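Local coordinates for protein LbaCas13a H328A (C2c2) (Lachnospiraceae bacterium NK4A179, PDB 5WLH) that binds pre-crRNA and, as a CRISPR-Cas13a effector, probably uses the guide to recognise target RNA and cleave RNA at adenosines, at residues A275-F280 / M399-F404; L305-F310 / I408-V412; A507-R511 / E1250-Y1255; E1117-L1122 / F1262-Y1266. All blocks are in the same frame, centred on the assembly; numbering follows the deposited sequence.

Interaction 1 of 4, residues A275-F280 / M399-F404. With nucleotides of chain B.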
# COMPACT_ATOMS: atom_id res chain seq x y z
N ALA A 275 34.51 -6.11 -2.24
CA ALA A 275 35.17 -6.15 -3.54
C ALA A 275 34.23 -6.71 -4.61
O ALA A 275 34.24 -6.24 -5.76
CB ALA A 275 36.45 -6.97 -3.46
N GLU A 276 33.42 -7.71 -4.25
CA GLU A 276 32.43 -8.21 -5.20
C GLU A 276 31.43 -7.12 -5.54
O GLU A 276 31.02 -6.99 -6.70
CB GLU A 276 31.73 -9.44 -4.63
CG GLU A 276 32.66 -10.66 -4.56
CD GLU A 276 31.96 -11.90 -4.02
OE1 GLU A 276 30.72 -11.98 -4.13
OE2 GLU A 276 32.66 -12.80 -3.49
N LYS A 277 31.01 -6.35 -4.53
CA LYS A 277 30.05 -5.28 -4.74
C LYS A 277 30.64 -4.20 -5.65
O LYS A 277 29.97 -3.71 -6.58
CB LYS A 277 29.66 -4.68 -3.39
CG LYS A 277 28.60 -3.59 -3.48
CD LYS A 277 27.30 -4.13 -4.02
CE LYS A 277 26.11 -3.39 -3.41
NZ LYS A 277 25.92 -3.64 -1.96
N GLU A 278 31.89 -3.81 -5.39
CA GLU A 278 32.56 -2.86 -6.29
C GLU A 278 32.60 -3.40 -7.71
O GLU A 278 32.49 -2.63 -8.68
CB GLU A 278 33.97 -2.57 -5.79
CG GLU A 278 34.05 -1.71 -4.52
CD GLU A 278 33.82 -0.22 -4.76
OE1 GLU A 278 33.55 0.20 -5.90
OE2 GLU A 278 33.92 0.55 -3.77
N ALA A 279 32.77 -4.71 -7.87
CA ALA A 279 32.81 -5.27 -9.22
C ALA A 279 31.46 -5.11 -9.89
O ALA A 279 31.39 -4.82 -11.09
CB ALA A 279 33.20 -6.76 -9.18
N PHE A 280 30.38 -5.29 -9.13
CA PHE A 280 29.06 -5.13 -9.72
C PHE A 280 28.77 -3.66 -10.02
O PHE A 280 28.13 -3.35 -11.02
CB PHE A 280 27.98 -5.70 -8.79
CG PHE A 280 26.60 -5.60 -9.38
CD1 PHE A 280 26.23 -6.43 -10.42
CD2 PHE A 280 25.72 -4.64 -8.93
CE1 PHE A 280 24.98 -6.33 -11.00
CE2 PHE A 280 24.46 -4.53 -9.51
CZ PHE A 280 24.09 -5.38 -10.53
N MET A 399 35.92 -11.09 -9.42
CA MET A 399 35.04 -10.69 -8.33
C MET A 399 33.62 -10.45 -8.83
O MET A 399 32.66 -10.58 -8.05
CB MET A 399 35.59 -9.44 -7.64
CG MET A 399 36.85 -9.72 -6.80
SD MET A 399 36.79 -11.29 -5.87
CE MET A 399 36.51 -10.69 -4.20
N LEU A 400 33.46 -10.12 -10.11
CA LEU A 400 32.12 -9.97 -10.67
C LEU A 400 31.45 -11.33 -10.87
O LEU A 400 30.26 -11.48 -10.61
CB LEU A 400 32.17 -9.19 -11.98
CG LEU A 400 30.81 -8.97 -12.65
CD1 LEU A 400 29.88 -8.23 -11.70
CD2 LEU A 400 30.95 -8.21 -13.96
N ASN A 401 32.20 -12.33 -11.33
CA ASN A 401 31.65 -13.67 -11.41
C ASN A 401 31.23 -14.17 -10.04
O ASN A 401 30.18 -14.80 -9.90
CB ASN A 401 32.67 -14.63 -12.03
CG ASN A 401 33.02 -14.26 -13.47
OD1 ASN A 401 32.14 -13.90 -14.26
ND2 ASN A 401 34.31 -14.36 -13.81
N MET A 402 32.03 -13.89 -9.02
CA MET A 402 31.70 -14.30 -7.67
C MET A 402 30.49 -13.53 -7.15
O MET A 402 29.65 -14.09 -6.45
CB MET A 402 32.89 -14.11 -6.73
CG MET A 402 34.02 -15.13 -6.92
SD MET A 402 33.45 -16.83 -6.71
CE MET A 402 32.92 -16.79 -5.02
N PHE A 403 30.40 -12.23 -7.46
CA PHE A 403 29.21 -11.49 -7.06
C PHE A 403 27.96 -12.16 -7.60
O PHE A 403 26.98 -12.35 -6.89
CB PHE A 403 29.27 -10.04 -7.55
CG PHE A 403 28.09 -9.22 -7.11
CD1 PHE A 403 28.06 -8.67 -5.83
CD2 PHE A 403 26.99 -9.05 -7.94
CE1 PHE A 403 26.96 -7.95 -5.40
CE2 PHE A 403 25.88 -8.32 -7.52
CZ PHE A 403 25.87 -7.76 -6.25
N PHE A 404 27.99 -12.53 -8.88
CA PHE A 404 26.83 -13.14 -9.50
C PHE A 404 26.58 -14.54 -8.93
O PHE A 404 25.43 -14.91 -8.67
CB PHE A 404 27.02 -13.18 -11.01
CG PHE A 404 26.65 -11.88 -11.69
CD1 PHE A 404 25.43 -11.27 -11.43
CD2 PHE A 404 27.53 -11.26 -12.57
CE1 PHE A 404 25.09 -10.06 -12.04
CE2 PHE A 404 27.19 -10.06 -13.20
CZ PHE A 404 25.97 -9.46 -12.92
P C B 12 24.98 -3.91 1.75
OP1 C B 12 26.13 -3.11 1.24
OP2 C B 12 24.68 -5.28 1.24
O5' C B 12 25.07 -4.01 3.33
C5' C B 12 25.42 -2.88 4.10
C4' C B 12 25.42 -3.21 5.56
O4' C B 12 24.06 -3.50 6.00
C3' C B 12 26.18 -4.48 5.94
O3' C B 12 27.59 -4.32 6.00
C2' C B 12 25.55 -4.83 7.27
O2' C B 12 26.00 -3.94 8.27
C1' C B 12 24.09 -4.52 6.99
N1 C B 12 23.40 -5.73 6.48
C2 C B 12 23.02 -6.65 7.46
O2 C B 12 23.23 -6.41 8.65
N3 C B 12 22.40 -7.78 7.07
C4 C B 12 22.20 -8.00 5.77
N4 C B 12 21.59 -9.15 5.46
C5 C B 12 22.59 -7.09 4.73
C6 C B 12 23.21 -5.97 5.14
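Phe280 lays its CB over the face of the Phe403 ring, 3.6 Å from that ring's centroid, while the two rings themselves run nearly parallel (21°) but are slid so far apart that they barely overlap. Phe404 joins them, its CZ 3.8 Å from Phe280 CE1, and the three form an aromatic cluster where the local axes of 275-280 and 399-404, on helices 268-287 and 398-417, cross at -99°. The setting is an all-helical part of the crRNA-binding lobe, consistent with the Helical-1 domain of Cas13a. The axes come within 7.8 Å because a small residue occupies the crossing: Ala279 CB lies 3.5 Å from the backbone N of Leu400 and 3.9 Å from Met399 CB. Beyond it, Met399 folds its CE back to 3.8 Å from Ala275 CB. Glu276 spans the gap with an extended side chain, packing its CB 3.9 Å from Phe403 CB and handing its carboxylate to His406 one turn further along the partner helix. Helix 429-458 also packs on Phe280, through Tyr443 and Ile444. Lys277 turns its CA-to-CB bond away from the crossing, and its NZ approaches the pre-crRNA backbone, 3.3 Å from OP1 of C12 in chain B.

Interaction 2 of 4, residues L305-F310 / I408-V412; sequences LVVLYF and IEYGV. With nucleotides of chain B.
Both segments are regular alpha-helix, the last turns of helix 292-311 and a stretch within helix 398-417, whose local axes cross at -59° and stay 11.7 Å apart at closest approach. Val306 and Ile408 form the nearest CA pair, at 7.3 Å, so large side chains fill the space between. Ile408 (chi1 m, chi2 t) is the knob, set in a hole made by Leu305, Val306, Tyr309 and Phe310. Its CG2 stands over the Tyr309 face, 3.4 Å from the ring centroid, and its CD1 lies 3.9 Å from Leu305 O. Tyr309 takes chi1 t, bringing its OH 3.3 Å from Glu409 CA; that hydroxyl is hydrogen-bonded to Asn375 of helix 357-388. Phe310, with chi1 m, swings its CZ to 3.5 Å from Val412 CG2, which meets the ring edge. Outward from this core, Glu409 (tt) accepts a hydrogen bond from N6 of A16 in chain B at OE1 (2.7 Å), with OE2 2.6 Å from N1 of the same base. Tyr410, chi1 t, donates from OH to OP2 of C10 in chain B (2.6 Å). The arrangement is a single knob-into-hole contact behind RNA-contacting side chains, consistent with the Helical-1 domain of Cas13a.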
# COMPACT_ATOMS: atom_id res chain seq x y z
N LEU A 305 26.94 -17.81 -16.56
CA LEU A 305 27.08 -18.11 -15.14
C LEU A 305 25.87 -18.87 -14.62
O LEU A 305 26.01 -19.80 -13.82
CB LEU A 305 27.28 -16.83 -14.34
CG LEU A 305 28.65 -16.17 -14.52
CD1 LEU A 305 28.69 -14.84 -13.78
CD2 LEU A 305 29.75 -17.07 -14.01
N VAL A 306 24.67 -18.47 -15.05
CA VAL A 306 23.46 -19.19 -14.62
C VAL A 306 23.49 -20.61 -15.16
O VAL A 306 23.18 -21.58 -14.45
CB VAL A 306 22.20 -18.44 -15.07
CG1 VAL A 306 20.94 -19.27 -14.74
CG2 VAL A 306 22.13 -17.06 -14.44
N VAL A 307 23.83 -20.76 -16.44
CA VAL A 307 23.88 -22.10 -17.02
C VAL A 307 24.90 -22.95 -16.28
O VAL A 307 24.63 -24.11 -15.92
CB VAL A 307 24.18 -22.02 -18.52
CG1 VAL A 307 24.50 -23.43 -19.07
CG2 VAL A 307 22.99 -21.39 -19.27
N LEU A 308 26.09 -22.39 -16.01
CA LEU A 308 27.11 -23.11 -15.27
C LEU A 308 26.60 -23.55 -13.90
O LEU A 308 26.82 -24.70 -13.48
CB LEU A 308 28.36 -22.24 -15.10
CG LEU A 308 29.33 -22.74 -14.03
CD1 LEU A 308 30.01 -24.02 -14.50
CD2 LEU A 308 30.35 -21.67 -13.66
N TYR A 309 25.93 -22.65 -13.19
CA TYR A 309 25.52 -22.94 -11.83
C TYR A 309 24.60 -24.14 -11.77
O TYR A 309 24.77 -25.03 -10.91
CB TYR A 309 24.83 -21.71 -11.23
CG TYR A 309 24.65 -21.76 -9.73
CD1 TYR A 309 23.57 -22.42 -9.16
CD2 TYR A 309 25.56 -21.14 -8.89
CE1 TYR A 309 23.40 -22.44 -7.78
CE2 TYR A 309 25.40 -21.16 -7.52
CZ TYR A 309 24.33 -21.83 -6.97
OH TYR A 309 24.18 -21.83 -5.61
N PHE A 310 23.63 -24.21 -12.67
CA PHE A 310 22.59 -25.22 -12.58
C PHE A 310 22.84 -26.43 -13.46
O PHE A 310 22.27 -27.49 -13.19
CB PHE A 310 21.23 -24.62 -12.96
CG PHE A 310 20.71 -23.66 -11.95
CD1 PHE A 310 20.13 -24.13 -10.77
CD2 PHE A 310 20.84 -22.29 -12.13
CE1 PHE A 310 19.66 -23.24 -9.80
CE2 PHE A 310 20.37 -21.40 -11.17
CZ PHE A 310 19.78 -21.88 -10.01
N ILE A 408 23.20 -15.80 -7.29
CA ILE A 408 22.49 -17.01 -7.71
C ILE A 408 22.20 -17.88 -6.50
O ILE A 408 21.07 -18.37 -6.33
CB ILE A 408 23.32 -17.79 -8.75
CG1 ILE A 408 23.44 -16.99 -10.05
CG2 ILE A 408 22.62 -19.10 -9.07
CD1 ILE A 408 24.47 -17.58 -11.04
N GLU A 409 23.22 -18.12 -5.68
CA GLU A 409 23.03 -18.96 -4.50
C GLU A 409 21.96 -18.38 -3.60
O GLU A 409 21.11 -19.11 -3.07
CB GLU A 409 24.35 -19.08 -3.73
CG GLU A 409 24.21 -19.86 -2.44
CD GLU A 409 25.50 -19.91 -1.65
OE1 GLU A 409 26.07 -18.84 -1.35
OE2 GLU A 409 25.93 -21.04 -1.32
N TYR A 410 22.02 -17.06 -3.40
CA TYR A 410 21.03 -16.36 -2.60
C TYR A 410 19.64 -16.51 -3.20
O TYR A 410 18.64 -16.66 -2.48
CB TYR A 410 21.44 -14.89 -2.52
CG TYR A 410 20.45 -13.96 -1.90
CD1 TYR A 410 20.27 -13.93 -0.53
CD2 TYR A 410 19.73 -13.06 -2.69
CE1 TYR A 410 19.38 -13.04 0.05
CE2 TYR A 410 18.84 -12.17 -2.11
CZ TYR A 410 18.67 -12.17 -0.75
OH TYR A 410 17.78 -11.30 -0.15
N GLY A 411 19.56 -16.48 -4.54
CA GLY A 411 18.28 -16.55 -5.20
C GLY A 411 17.64 -17.91 -5.04
O GLY A 411 16.43 -18.03 -4.89
N VAL A 412 18.46 -18.97 -5.07
CA VAL A 412 17.93 -20.30 -4.81
C VAL A 412 17.40 -20.36 -3.39
O VAL A 412 16.32 -20.92 -3.15
CB VAL A 412 18.99 -21.38 -5.06
CG1 VAL A 412 18.46 -22.76 -4.61
CG2 VAL A 412 19.33 -21.43 -6.53
P A B 16 34.01 -19.57 4.97
OP1 A B 16 35.00 -19.77 6.06
OP2 A B 16 34.24 -18.52 3.94
O5' A B 16 33.87 -20.95 4.19
C5' A B 16 33.73 -22.19 4.87
C4' A B 16 33.47 -23.32 3.91
O4' A B 16 32.26 -23.01 3.17
C3' A B 16 34.55 -23.54 2.85
O3' A B 16 34.50 -24.89 2.41
C2' A B 16 34.08 -22.65 1.71
O2' A B 16 34.53 -23.08 0.44
C1' A B 16 32.56 -22.79 1.81
N9 A B 16 31.83 -21.58 1.42
C8 A B 16 32.19 -20.26 1.53
N7 A B 16 31.24 -19.44 1.14
C5 A B 16 30.20 -20.28 0.77
C6 A B 16 28.92 -20.04 0.27
N6 A B 16 28.44 -18.81 0.04
N1 A B 16 28.14 -21.12 0.03
C2 A B 16 28.62 -22.36 0.26
N3 A B 16 29.81 -22.71 0.73
C4 A B 16 30.55 -21.61 0.96
P C B 10 16.09 -9.33 -2.99
OP1 C B 10 16.78 -9.79 -4.24
OP2 C B 10 16.04 -10.13 -1.73
O5' C B 10 16.79 -7.98 -2.49
C5' C B 10 16.90 -6.84 -3.33
C4' C B 10 17.13 -5.60 -2.51
O4' C B 10 16.02 -5.44 -1.58
C3' C B 10 18.35 -5.61 -1.60
O3' C B 10 19.52 -5.24 -2.30
C2' C B 10 17.96 -4.62 -0.51
O2' C B 10 18.03 -3.28 -1.00
C1' C B 10 16.48 -4.95 -0.35
N1 C B 10 16.24 -5.97 0.69
C2 C B 10 16.24 -5.53 2.02
O2 C B 10 16.47 -4.32 2.26
N3 C B 10 16.00 -6.43 2.99
C4 C B 10 15.77 -7.70 2.68
N4 C B 10 15.53 -8.56 3.67
C5 C B 10 15.76 -8.18 1.33
C6 C B 10 16.00 -7.29 0.37
P A B 18 29.72 -28.27 4.56
OP1 A B 18 28.59 -29.00 5.18
OP2 A B 18 30.24 -28.69 3.23
O5' A B 18 29.31 -26.73 4.42
C5' A B 18 28.93 -25.97 5.56
C4' A B 18 29.51 -24.57 5.52
O4' A B 18 29.37 -24.03 4.18
C3' A B 18 28.82 -23.54 6.41
O3' A B 18 29.24 -23.59 7.76
C2' A B 18 29.14 -22.23 5.71
O2' A B 18 30.47 -21.82 6.00
C1' A B 18 29.07 -22.65 4.24
N9 A B 18 27.74 -22.45 3.64
C8 A B 18 26.80 -23.40 3.32
N7 A B 18 25.71 -22.91 2.79
C5 A B 18 25.94 -21.54 2.75
C6 A B 18 25.17 -20.45 2.31
N6 A B 18 23.96 -20.54 1.78
N1 A B 18 25.71 -19.22 2.43
C2 A B 18 26.94 -19.10 2.95
N3 A B 18 27.75 -20.04 3.40
C4 A B 18 27.18 -21.25 3.28

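Interaction 3 of 4, residues A507-R511 / E1250-Y1255; sequences AFAAR and EHFRYY
This is a buried contact between a helix and a helix-ending turn, joining helix 486-517, probably of the HEPN1 domain, to the turn after helix 1239-1250 in what is probably HEPN2. Arg1246 and His1251 fit the R-X4-H signature of HEPN ribonucleases, so segment 1250-1255 includes the histidine of a probable catalytic motif. Residues 507-511 are regular helix. In the other segment, Glu1250 is still helical, His1251 is the first to leave helical angles, and Phe1252, at phi/psi 60/33, is the C-prime residue of a Schellman motif. The nearest CA pairs are Ala507 with Glu1250 (6.8 Å) and Arg511 with Phe1252 (7.4 Å). Phe1252 (chi1 m) points toward the helix and turns its edge to the Phe508 face in an offset edge-to-face pair, with centroids 5.3 Å apart and planes at 75°. Arg511, chi1 t and chi2 p, drapes over the Phe1252 face, its CG 3.8 Å from the ring centroid, and brings NH2 3.4 Å from Tyr1255 CB. Its NE forms a salt bridge with Glu1049. Aromatic and aliphatic surfaces thus make the join between the segments, while the charge of Arg511 is balanced outside it and His1251, its CA-to-CB bond pointing away, takes little part.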
# COMPACT_ATOMS: atom_id res chain seq x y z
N ALA A 507 -7.16 11.06 -12.21
CA ALA A 507 -7.80 10.16 -13.17
C ALA A 507 -9.30 10.04 -12.91
O ALA A 507 -10.10 10.07 -13.85
CB ALA A 507 -7.14 8.78 -13.13
N PHE A 508 -9.71 9.88 -11.64
CA PHE A 508 -11.13 9.73 -11.34
C PHE A 508 -11.89 11.02 -11.61
O PHE A 508 -13.04 10.98 -12.04
CB PHE A 508 -11.35 9.29 -9.89
CG PHE A 508 -11.26 7.79 -9.70
CD1 PHE A 508 -12.28 6.96 -10.16
CD2 PHE A 508 -10.16 7.22 -9.09
CE1 PHE A 508 -12.20 5.58 -10.00
CE2 PHE A 508 -10.06 5.83 -8.92
CZ PHE A 508 -11.08 5.01 -9.38
N ALA A 509 -11.28 12.16 -11.31
CA ALA A 509 -11.95 13.42 -11.58
C ALA A 509 -12.20 13.57 -13.07
O ALA A 509 -13.30 13.98 -13.49
CB ALA A 509 -11.11 14.59 -11.06
N ALA A 510 -11.20 13.22 -13.88
CA ALA A 510 -11.37 13.27 -15.33
C ALA A 510 -12.46 12.32 -15.79
O ALA A 510 -13.32 12.67 -16.61
CB ALA A 510 -10.04 12.94 -16.01
N ARG A 511 -12.45 11.09 -15.26
CA ARG A 511 -13.50 10.13 -15.58
C ARG A 511 -14.88 10.69 -15.24
O ARG A 511 -15.80 10.65 -16.07
CB ARG A 511 -13.26 8.82 -14.82
CG ARG A 511 -14.38 7.80 -15.01
CD ARG A 511 -14.58 7.53 -16.51
NE ARG A 511 -15.54 6.45 -16.74
CZ ARG A 511 -15.75 5.91 -17.93
NH1 ARG A 511 -15.09 6.36 -19.00
NH2 ARG A 511 -16.63 4.92 -18.06
N GLU A 1250 -6.18 3.33 -17.30
CA GLU A 1250 -6.30 4.74 -16.96
C GLU A 1250 -7.40 5.43 -17.75
O GLU A 1250 -7.94 6.45 -17.31
CB GLU A 1250 -4.98 5.48 -17.16
CG GLU A 1250 -5.04 6.87 -16.54
CD GLU A 1250 -3.69 7.45 -16.21
OE1 GLU A 1250 -2.68 6.80 -16.56
OE2 GLU A 1250 -3.64 8.53 -15.60
N HIS A 1251 -7.72 4.92 -18.93
CA HIS A 1251 -8.83 5.46 -19.70
C HIS A 1251 -10.15 4.79 -19.38
O HIS A 1251 -11.14 5.05 -20.07
CB HIS A 1251 -8.56 5.33 -21.20
CG HIS A 1251 -7.28 5.98 -21.62
ND1 HIS A 1251 -6.59 5.61 -22.74
CD2 HIS A 1251 -6.58 6.99 -21.05
CE1 HIS A 1251 -5.51 6.36 -22.85
NE2 HIS A 1251 -5.48 7.20 -21.84
N PHE A 1252 -10.19 3.93 -18.35
CA PHE A 1252 -11.44 3.38 -17.86
C PHE A 1252 -12.16 2.60 -18.96
O PHE A 1252 -13.39 2.58 -19.00
CB PHE A 1252 -12.34 4.50 -17.29
CG PHE A 1252 -11.84 5.05 -15.96
CD1 PHE A 1252 -10.72 5.89 -15.91
CD2 PHE A 1252 -12.46 4.71 -14.78
CE1 PHE A 1252 -10.25 6.38 -14.68
CE2 PHE A 1252 -12.00 5.20 -13.54
CZ PHE A 1252 -10.89 6.02 -13.49
N ARG A 1253 -11.39 1.96 -19.85
CA ARG A 1253 -12.00 1.25 -20.98
C ARG A 1253 -12.83 0.06 -20.52
O ARG A 1253 -13.79 -0.32 -21.19
CB ARG A 1253 -10.92 0.79 -21.96
CG ARG A 1253 -10.03 1.89 -22.50
CD ARG A 1253 -10.83 2.92 -23.29
NE ARG A 1253 -11.69 2.28 -24.29
CZ ARG A 1253 -12.79 2.83 -24.79
NH1 ARG A 1253 -13.18 4.03 -24.39
NH2 ARG A 1253 -13.51 2.17 -25.69
N TYR A 1254 -12.46 -0.54 -19.38
CA TYR A 1254 -13.25 -1.65 -18.85
C TYR A 1254 -14.72 -1.30 -18.78
O TYR A 1254 -15.59 -2.12 -19.08
CB TYR A 1254 -12.73 -2.02 -17.47
CG TYR A 1254 -13.66 -2.90 -16.67
CD1 TYR A 1254 -13.69 -4.27 -16.87
CD2 TYR A 1254 -14.47 -2.36 -15.68
CE1 TYR A 1254 -14.53 -5.08 -16.13
CE2 TYR A 1254 -15.31 -3.17 -14.92
CZ TYR A 1254 -15.33 -4.53 -15.15
OH TYR A 1254 -16.16 -5.33 -14.40
N TYR A 1255 -15.02 -0.06 -18.37
CA TYR A 1255 -16.39 0.35 -18.12
C TYR A 1255 -17.17 0.60 -19.40
O TYR A 1255 -18.39 0.74 -19.34
CB TYR A 1255 -16.41 1.60 -17.24
CG TYR A 1255 -15.89 1.31 -15.85
CD1 TYR A 1255 -16.63 0.51 -14.98
CD2 TYR A 1255 -14.66 1.79 -15.41
CE1 TYR A 1255 -16.18 0.23 -13.69
CE2 TYR A 1255 -14.19 1.50 -14.10
CZ TYR A 1255 -14.96 0.72 -13.27
OH TYR A 1255 -14.54 0.41 -11.98

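Interaction 4 of 4, residues E1117-L1122 / F1262-Y1266; sequences ELQGQL and FLGIY
Tyr1266, with chi1 at -87° and chi2 at 75°, carries its ring across to the neighbouring helix and donates a hydrogen bond from OH to Leu1118 O (2.7 Å). That carbonyl also accepts the helical bond from Leu1122 N at 3.2 Å, so it serves two donors. Both segments are helical and run almost parallel, with local axes at 18° and 11.4 Å apart; Leu1118 lies across from Phe1262 (CA to CA 7.7 Å) and Leu1122 from Tyr1266 (7.8 Å), a matching step of four residues along each. Phe1262 opens helix 1262-1273 with chi1 at -88°, its CE1 3.8 Å from Leu1118 CB. Here helix 1106-1145, the long helix of what is probably the HEPN2 nuclease domain, packs against a helix that follows the R-X4-H segment, and helices 1284-1294 and 1357-1368 also cover Leu1118. Both leucines adopt chi1 m, chi2 t. Leu1118 sets CD1 over one face of the Phe1262 ring, whereas Leu1122 places CD2 over the Tyr1266 face, 3.9 Å from the centroid, and CD1 3.6 Å from Ile1265 CG2. Gln1119 (chi1 t, chi2 p) takes its amide past the edge of this contact, where NE2 is hydrogen-bonded to Ile1249 O.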
# COMPACT_ATOMS: atom_id res chain seq x y z
N GLU A 1117 -12.06 1.11 -5.64
CA GLU A 1117 -10.82 0.75 -4.95
C GLU A 1117 -9.98 -0.20 -5.80
O GLU A 1117 -8.74 -0.10 -5.81
CB GLU A 1117 -11.09 0.13 -3.59
CG GLU A 1117 -11.67 1.10 -2.60
CD GLU A 1117 -12.17 0.41 -1.35
OE1 GLU A 1117 -11.83 -0.77 -1.13
OE2 GLU A 1117 -12.90 1.07 -0.57
N LEU A 1118 -10.61 -1.15 -6.48
CA LEU A 1118 -9.84 -2.00 -7.38
C LEU A 1118 -9.24 -1.20 -8.52
O LEU A 1118 -8.08 -1.41 -8.90
CB LEU A 1118 -10.73 -3.11 -7.95
CG LEU A 1118 -11.23 -4.08 -6.88
CD1 LEU A 1118 -12.30 -4.97 -7.50
CD2 LEU A 1118 -10.08 -4.90 -6.33
N GLN A 1119 -10.02 -0.26 -9.08
CA GLN A 1119 -9.53 0.52 -10.20
C GLN A 1119 -8.49 1.52 -9.72
O GLN A 1119 -7.48 1.75 -10.39
CB GLN A 1119 -10.70 1.27 -10.85
CG GLN A 1119 -10.30 2.31 -11.90
CD GLN A 1119 -9.84 1.70 -13.20
OE1 GLN A 1119 -9.54 0.51 -13.28
NE2 GLN A 1119 -9.78 2.52 -14.24
N GLY A 1120 -8.73 2.10 -8.55
CA GLY A 1120 -7.76 3.04 -7.99
C GLY A 1120 -6.43 2.38 -7.70
O GLY A 1120 -5.38 2.99 -7.91
N GLN A 1121 -6.43 1.13 -7.23
CA GLN A 1121 -5.15 0.48 -7.00
C GLN A 1121 -4.43 0.23 -8.31
O GLN A 1121 -3.20 0.35 -8.39
CB GLN A 1121 -5.36 -0.83 -6.23
CG GLN A 1121 -4.07 -1.63 -6.00
CD GLN A 1121 -3.06 -0.86 -5.16
OE1 GLN A 1121 -3.33 -0.54 -3.99
NE2 GLN A 1121 -1.90 -0.57 -5.74
N LEU A 1122 -5.17 -0.13 -9.35
CA LEU A 1122 -4.56 -0.29 -10.67
C LEU A 1122 -3.91 1.00 -11.14
O LEU A 1122 -2.79 0.99 -11.63
CB LEU A 1122 -5.61 -0.76 -11.68
CG LEU A 1122 -6.06 -2.21 -11.45
CD1 LEU A 1122 -7.27 -2.51 -12.31
CD2 LEU A 1122 -4.93 -3.23 -11.72
N PHE A 1262 -11.88 -7.67 -13.90
CA PHE A 1262 -10.93 -7.22 -12.90
C PHE A 1262 -9.88 -8.29 -12.62
O PHE A 1262 -8.69 -7.99 -12.55
CB PHE A 1262 -11.68 -6.81 -11.63
CG PHE A 1262 -12.11 -5.36 -11.65
CD1 PHE A 1262 -11.16 -4.34 -11.66
CD2 PHE A 1262 -13.45 -5.02 -11.68
CE1 PHE A 1262 -11.54 -3.01 -11.68
CE2 PHE A 1262 -13.85 -3.67 -11.70
CZ PHE A 1262 -12.89 -2.67 -11.70
N LEU A 1263 -10.30 -9.55 -12.46
CA LEU A 1263 -9.31 -10.60 -12.25
C LEU A 1263 -8.36 -10.71 -13.42
O LEU A 1263 -7.17 -10.98 -13.24
CB LEU A 1263 -10.00 -11.94 -12.02
CG LEU A 1263 -10.48 -12.15 -10.59
CD1 LEU A 1263 -11.25 -13.45 -10.55
CD2 LEU A 1263 -9.31 -12.21 -9.61
N GLY A 1264 -8.86 -10.53 -14.64
CA GLY A 1264 -7.99 -10.62 -15.80
C GLY A 1264 -7.00 -9.47 -15.87
O GLY A 1264 -5.86 -9.65 -16.31
N ILE A 1265 -7.43 -8.28 -15.47
CA ILE A 1265 -6.52 -7.14 -15.46
C ILE A 1265 -5.48 -7.31 -14.37
O ILE A 1265 -4.28 -7.15 -14.62
CB ILE A 1265 -7.31 -5.83 -15.29
CG1 ILE A 1265 -8.19 -5.56 -16.51
CG2 ILE A 1265 -6.33 -4.64 -15.09
CD1 ILE A 1265 -9.42 -4.71 -16.20
N TYR A 1266 -5.92 -7.66 -13.16
CA TYR A 1266 -4.97 -7.95 -12.09
C TYR A 1266 -4.04 -9.08 -12.49
O TYR A 1266 -2.84 -9.05 -12.19
CB TYR A 1266 -5.72 -8.28 -10.80
CG TYR A 1266 -6.06 -7.05 -9.99
CD1 TYR A 1266 -7.07 -6.19 -10.39
CD2 TYR A 1266 -5.31 -6.73 -8.85
CE1 TYR A 1266 -7.36 -5.03 -9.65
CE2 TYR A 1266 -5.59 -5.58 -8.11
CZ TYR A 1266 -6.59 -4.73 -8.53
OH TYR A 1266 -6.85 -3.59 -7.81

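How the interactions relate
The four contacts fall into two touching pairs. Interactions 1 and 2, with centres 14 Å apart, share helix 398-417 and meet where Leu305 CD1 lies 3.6 Å from Phe404 CB; both border the bound pre-crRNA. Interactions 3 and 4, with centres 12 Å apart, lie in the probable HEPN nuclease region: Tyr1255 OH is 3.5 Å from Phe1262 CZ, and Phe1252 CD2 is 3.5 Å from Gln1119 NE2, so the turn carrying His1251 is continuous with the packing of 1117-1122 on 1262-1266. The nearest atoms to the RNA are about 14 Å away in interaction 3 and about 5 Å in interaction 4. Between the pairs, which do not touch, centres are 35 to 46 Å apart.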